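PDB 6FBM: gram-negative insecticidal protein from Chromobacterium piscinae, which is toxic to insects and, as a member of the MACPF and beta-tripod families, probably acts by forming pores in target-cell membranes. Local coordinates for residues R85-K99 / F300-P312. Residues are numbered along the deposited sequence; the frame is centred on the assembly and turned at random.
Sequences REKMSQHVGVSGRYK and FPEFMKQSQQSIP
Y98 and Q308 carry the middle of this contact, in which the loop after helix 81-88 of the MACPF fold packs on helix 300-304 and the chain that follows it. In a T-shaped pair, F300 turns its edge to one face of the Y98 ring, with centroids 4.9 Å apart and planes at 70°, and its own ring also meets W284 and Y170 edge-to-face. M304 lays CB and CG against CE1 and CD1 of Y98; beyond them its chain is folded (chi2 -63°, chi3 -76°), and SD makes an oblique Met-aromatic contact 5.4 Å from the ring centroid. The tyrosine OH rests 3.4 Å from CG of P301. Q308 CD lies at the edge of the Y98 ring, 3.9 Å from CD1.

The Q308 amide grips the backbone of K99 at two points: OE1 accepts from K99 N on a lone pair at 2.7 Å, and NE2 donates almost straight to K99 O at 2.9 Å. NE2 also donates to S307 OG, which lies in the plane of the Q308 amide, so three bonds fix the rotation of the amide. E82, on helix 81-88, forms salt bridges with both K99 NZ and R85 NH1. The R85 guanidinium, with I311 CD1 over one face, meets two main-chain carbonyls near its plane: NH1 donates to Q309 O at 3.0 Å, and NH2 to S307 O at 2.8 Å.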
# COMPACT_ATOMS: atom_id res chain seq x y z
N ARG A 85 -38.44 -11.09 22.85
CA ARG A 85 -38.29 -9.65 22.79
C ARG A 85 -38.00 -9.02 24.14
O ARG A 85 -37.15 -8.15 24.23
CB ARG A 85 -39.54 -8.99 22.22
CG ARG A 85 -39.80 -9.35 20.78
CD ARG A 85 -41.14 -8.81 20.36
NE ARG A 85 -41.05 -7.39 20.07
CZ ARG A 85 -42.09 -6.59 19.84
NH1 ARG A 85 -43.34 -7.06 19.87
NH2 ARG A 85 -41.87 -5.31 19.57
N GLU A 86 -38.72 -9.46 25.18
CA GLU A 86 -38.48 -8.96 26.55
C GLU A 86 -37.10 -9.33 27.03
O GLU A 86 -36.40 -8.49 27.60
CB GLU A 86 -39.51 -9.48 27.55
CG GLU A 86 -40.74 -8.56 27.66
CD GLU A 86 -41.99 -9.26 28.19
OE1 GLU A 86 -41.96 -10.50 28.33
OE2 GLU A 86 -43.01 -8.58 28.45
N LYS A 87 -36.73 -10.59 26.81
CA LYS A 87 -35.44 -11.09 27.28
C LYS A 87 -34.30 -10.30 26.64
O LYS A 87 -33.37 -9.91 27.31
CB LYS A 87 -35.29 -12.58 26.98
CG LYS A 87 -36.03 -13.52 27.92
CD LYS A 87 -36.17 -14.91 27.29
CE LYS A 87 -36.66 -15.96 28.27
NZ LYS A 87 -35.59 -16.37 29.21
N MET A 88 -34.43 -10.03 25.35
CA MET A 88 -33.46 -9.25 24.61
C MET A 88 -33.33 -7.80 25.10
O MET A 88 -32.28 -7.21 24.94
CB MET A 88 -33.84 -9.25 23.13
CG MET A 88 -32.72 -8.87 22.20
SD MET A 88 -33.26 -8.68 20.48
CE MET A 88 -34.94 -8.03 20.57
N SER A 89 -34.39 -7.25 25.68
CA SER A 89 -34.41 -5.87 26.19
C SER A 89 -33.93 -5.68 27.63
O SER A 89 -33.86 -4.54 28.10
CB SER A 89 -35.83 -5.32 26.11
OG SER A 89 -36.40 -5.61 24.85
N GLN A 90 -33.60 -6.77 28.32
CA GLN A 90 -33.21 -6.69 29.72
C GLN A 90 -31.84 -6.06 29.86
O GLN A 90 -30.94 -6.29 29.05
CB GLN A 90 -33.13 -8.06 30.43
CG GLN A 90 -34.26 -9.08 30.23
CD GLN A 90 -35.55 -8.72 30.92
OE1 GLN A 90 -35.88 -7.54 31.09
NE2 GLN A 90 -36.32 -9.75 31.29
N HIS A 91 -31.69 -5.31 30.94
CA HIS A 91 -30.38 -4.91 31.43
C HIS A 91 -29.60 -4.07 30.42
O HIS A 91 -28.42 -4.33 30.19
CB HIS A 91 -29.58 -6.16 31.90
CG HIS A 91 -30.24 -6.94 32.99
ND1 HIS A 91 -30.34 -6.49 34.30
CD2 HIS A 91 -30.85 -8.16 32.97
CE1 HIS A 91 -30.98 -7.40 35.02
NE2 HIS A 91 -31.30 -8.41 34.24
N VAL A 92 -30.28 -3.12 29.81
CA VAL A 92 -29.61 -2.14 28.95
C VAL A 92 -29.82 -0.70 29.38
O VAL A 92 -29.39 0.22 28.69
CB VAL A 92 -30.03 -2.30 27.48
CG1 VAL A 92 -29.75 -3.73 27.04
CG2 VAL A 92 -31.49 -1.94 27.28
N GLY A 93 -30.48 -0.50 30.53
CA GLY A 93 -30.69 0.83 31.09
C GLY A 93 -32.04 1.46 30.83
O GLY A 93 -32.30 2.55 31.34
N VAL A 94 -32.89 0.81 30.04
CA VAL A 94 -34.20 1.38 29.80
C VAL A 94 -35.15 0.90 30.89
O VAL A 94 -35.54 -0.26 30.93
CB VAL A 94 -34.74 1.03 28.42
CG1 VAL A 94 -36.15 1.59 28.23
CG2 VAL A 94 -33.82 1.59 27.36
N SER A 95 -35.48 1.82 31.78
CA SER A 95 -36.48 1.63 32.80
C SER A 95 -37.85 1.34 32.19
O SER A 95 -38.18 1.83 31.12
CB SER A 95 -36.57 2.88 33.68
OG SER A 95 -37.69 2.81 34.52
N GLY A 96 -38.64 0.57 32.93
CA GLY A 96 -39.90 0.03 32.43
C GLY A 96 -39.63 -1.39 31.98
O GLY A 96 -38.55 -1.93 32.19
N ARG A 97 -40.63 -1.99 31.38
CA ARG A 97 -40.54 -3.37 30.93
C ARG A 97 -40.86 -3.33 29.45
O ARG A 97 -41.76 -4.03 28.98
CB ARG A 97 -41.52 -4.26 31.73
CG ARG A 97 -41.29 -4.29 33.25
CD ARG A 97 -42.62 -4.43 34.05
NE ARG A 97 -42.61 -4.00 35.48
CZ ARG A 97 -42.77 -2.75 35.96
NH1 ARG A 97 -42.90 -1.69 35.15
NH2 ARG A 97 -42.76 -2.54 37.28
N TYR A 98 -40.13 -2.49 28.71
CA TYR A 98 -40.39 -2.30 27.28
C TYR A 98 -39.73 -3.39 26.46
O TYR A 98 -38.66 -3.90 26.81
CB TYR A 98 -39.92 -0.92 26.80
CG TYR A 98 -40.76 0.24 27.29
CD1 TYR A 98 -41.94 0.62 26.64
CD2 TYR A 98 -40.41 0.94 28.44
CE1 TYR A 98 -42.73 1.65 27.12
CE2 TYR A 98 -41.21 1.98 28.93
CZ TYR A 98 -42.35 2.33 28.24
OH TYR A 98 -43.13 3.35 28.70
N LYS A 99 -40.39 -3.75 25.36
CA LYS A 99 -39.79 -4.57 24.31
C LYS A 99 -39.02 -3.66 23.35
O LYS A 99 -39.60 -2.96 22.51
CB LYS A 99 -40.87 -5.36 23.55
CG LYS A 99 -41.68 -6.28 24.44
CD LYS A 99 -42.87 -6.90 23.73
CE LYS A 99 -43.89 -7.35 24.76
NZ LYS A 99 -45.10 -7.94 24.12
N PHE A 300 -43.03 8.99 27.20
CA PHE A 300 -42.32 7.84 26.64
C PHE A 300 -43.25 6.69 26.24
O PHE A 300 -43.07 6.13 25.17
CB PHE A 300 -41.19 7.38 27.56
CG PHE A 300 -40.27 6.37 26.93
CD1 PHE A 300 -39.57 6.67 25.77
CD2 PHE A 300 -40.07 5.13 27.53
CE1 PHE A 300 -38.71 5.74 25.21
CE2 PHE A 300 -39.20 4.21 26.98
CZ PHE A 300 -38.53 4.51 25.81
N PRO A 301 -44.26 6.35 27.07
CA PRO A 301 -45.20 5.32 26.63
C PRO A 301 -45.83 5.54 25.28
O PRO A 301 -45.94 4.58 24.50
CB PRO A 301 -46.27 5.32 27.72
CG PRO A 301 -45.52 5.73 28.96
CD PRO A 301 -44.42 6.64 28.52
N GLU A 302 -46.23 6.77 24.97
CA GLU A 302 -46.84 7.02 23.65
C GLU A 302 -45.80 6.99 22.53
O GLU A 302 -46.09 6.47 21.46
CB GLU A 302 -47.76 8.27 23.58
CG GLU A 302 -47.09 9.64 23.74
CD GLU A 302 -47.81 10.78 23.02
OE1 GLU A 302 -48.31 10.56 21.90
OE2 GLU A 302 -47.79 11.92 23.56
N PHE A 303 -44.59 7.49 22.79
CA PHE A 303 -43.50 7.33 21.82
C PHE A 303 -43.31 5.85 21.45
O PHE A 303 -43.11 5.52 20.28
CB PHE A 303 -42.18 7.91 22.36
CG PHE A 303 -41.02 7.73 21.42
CD1 PHE A 303 -40.81 8.61 20.37
CD2 PHE A 303 -40.15 6.67 21.58
CE1 PHE A 303 -39.74 8.43 19.49
CE2 PHE A 303 -39.08 6.47 20.71
CZ PHE A 303 -38.86 7.37 19.68
N MET A 304 -43.39 4.98 22.46
CA MET A 304 -43.15 3.53 22.32
C MET A 304 -44.36 2.70 21.89
O MET A 304 -44.19 1.52 21.59
CB MET A 304 -42.62 2.97 23.65
CG MET A 304 -41.30 3.56 24.12
SD MET A 304 -39.97 3.19 22.96
CE MET A 304 -39.64 1.45 23.31
N LYS A 305 -45.54 3.30 21.85
CA LYS A 305 -46.81 2.58 21.60
C LYS A 305 -46.72 1.69 20.36
O LYS A 305 -46.90 0.48 20.48
CB LYS A 305 -47.98 3.57 21.45
CG LYS A 305 -49.36 2.95 21.57
CD LYS A 305 -50.43 3.68 20.76
CE LYS A 305 -51.67 2.80 20.60
NZ LYS A 305 -52.96 3.53 20.44
N GLN A 306 -46.42 2.27 19.20
CA GLN A 306 -46.29 1.50 17.96
C GLN A 306 -45.33 0.30 18.10
O GLN A 306 -45.63 -0.80 17.62
CB GLN A 306 -45.84 2.42 16.80
CG GLN A 306 -45.83 1.77 15.41
CD GLN A 306 -45.19 2.59 14.29
OE1 GLN A 306 -45.16 3.83 14.33
NE2 GLN A 306 -44.68 1.90 13.27
N SER A 307 -44.19 0.51 18.77
CA SER A 307 -43.18 -0.54 18.90
C SER A 307 -43.64 -1.69 19.80
O SER A 307 -43.19 -2.81 19.61
CB SER A 307 -41.85 0.03 19.39
OG SER A 307 -41.90 0.35 20.77
N GLN A 308 -44.52 -1.41 20.75
CA GLN A 308 -44.97 -2.44 21.69
C GLN A 308 -46.11 -3.34 21.20
O GLN A 308 -46.51 -4.23 21.93
CB GLN A 308 -45.37 -1.82 23.02
CG GLN A 308 -44.27 -1.03 23.70
CD GLN A 308 -42.95 -1.77 23.71
OE1 GLN A 308 -42.72 -2.63 24.56
NE2 GLN A 308 -42.08 -1.45 22.77
N GLN A 309 -46.63 -3.12 19.99
CA GLN A 309 -47.63 -4.03 19.43
C GLN A 309 -47.04 -5.43 19.36
O GLN A 309 -45.86 -5.59 19.04
CB GLN A 309 -48.08 -3.62 18.02
CG GLN A 309 -49.00 -2.40 17.95
CD GLN A 309 -49.41 -2.06 16.51
OE1 GLN A 309 -50.39 -2.60 15.96
NE2 GLN A 309 -48.65 -1.16 15.88
N SER A 310 -47.87 -6.43 19.65
CA SER A 310 -47.49 -7.82 19.51
C SER A 310 -47.23 -8.18 18.05
O SER A 310 -47.80 -7.58 17.12
CB SER A 310 -48.55 -8.75 20.08
OG SER A 310 -48.44 -8.79 21.49
N ILE A 311 -46.36 -9.17 17.85
CA ILE A 311 -46.12 -9.73 16.54
C ILE A 311 -47.36 -10.55 16.23
O ILE A 311 -47.84 -11.29 17.10
CB ILE A 311 -44.88 -10.64 16.53
CG1 ILE A 311 -43.62 -9.86 16.97
CG2 ILE A 311 -44.67 -11.29 15.16
CD1 ILE A 311 -43.31 -8.62 16.15
N PRO A 312 -47.92 -10.41 15.02
CA PRO A 312 -49.05 -11.25 14.66
C PRO A 312 -48.65 -12.74 14.56
O PRO A 312 -47.59 -13.05 14.01
CB PRO A 312 -49.50 -10.69 13.30
CG PRO A 312 -48.36 -9.89 12.78
CD PRO A 312 -47.66 -9.36 14.01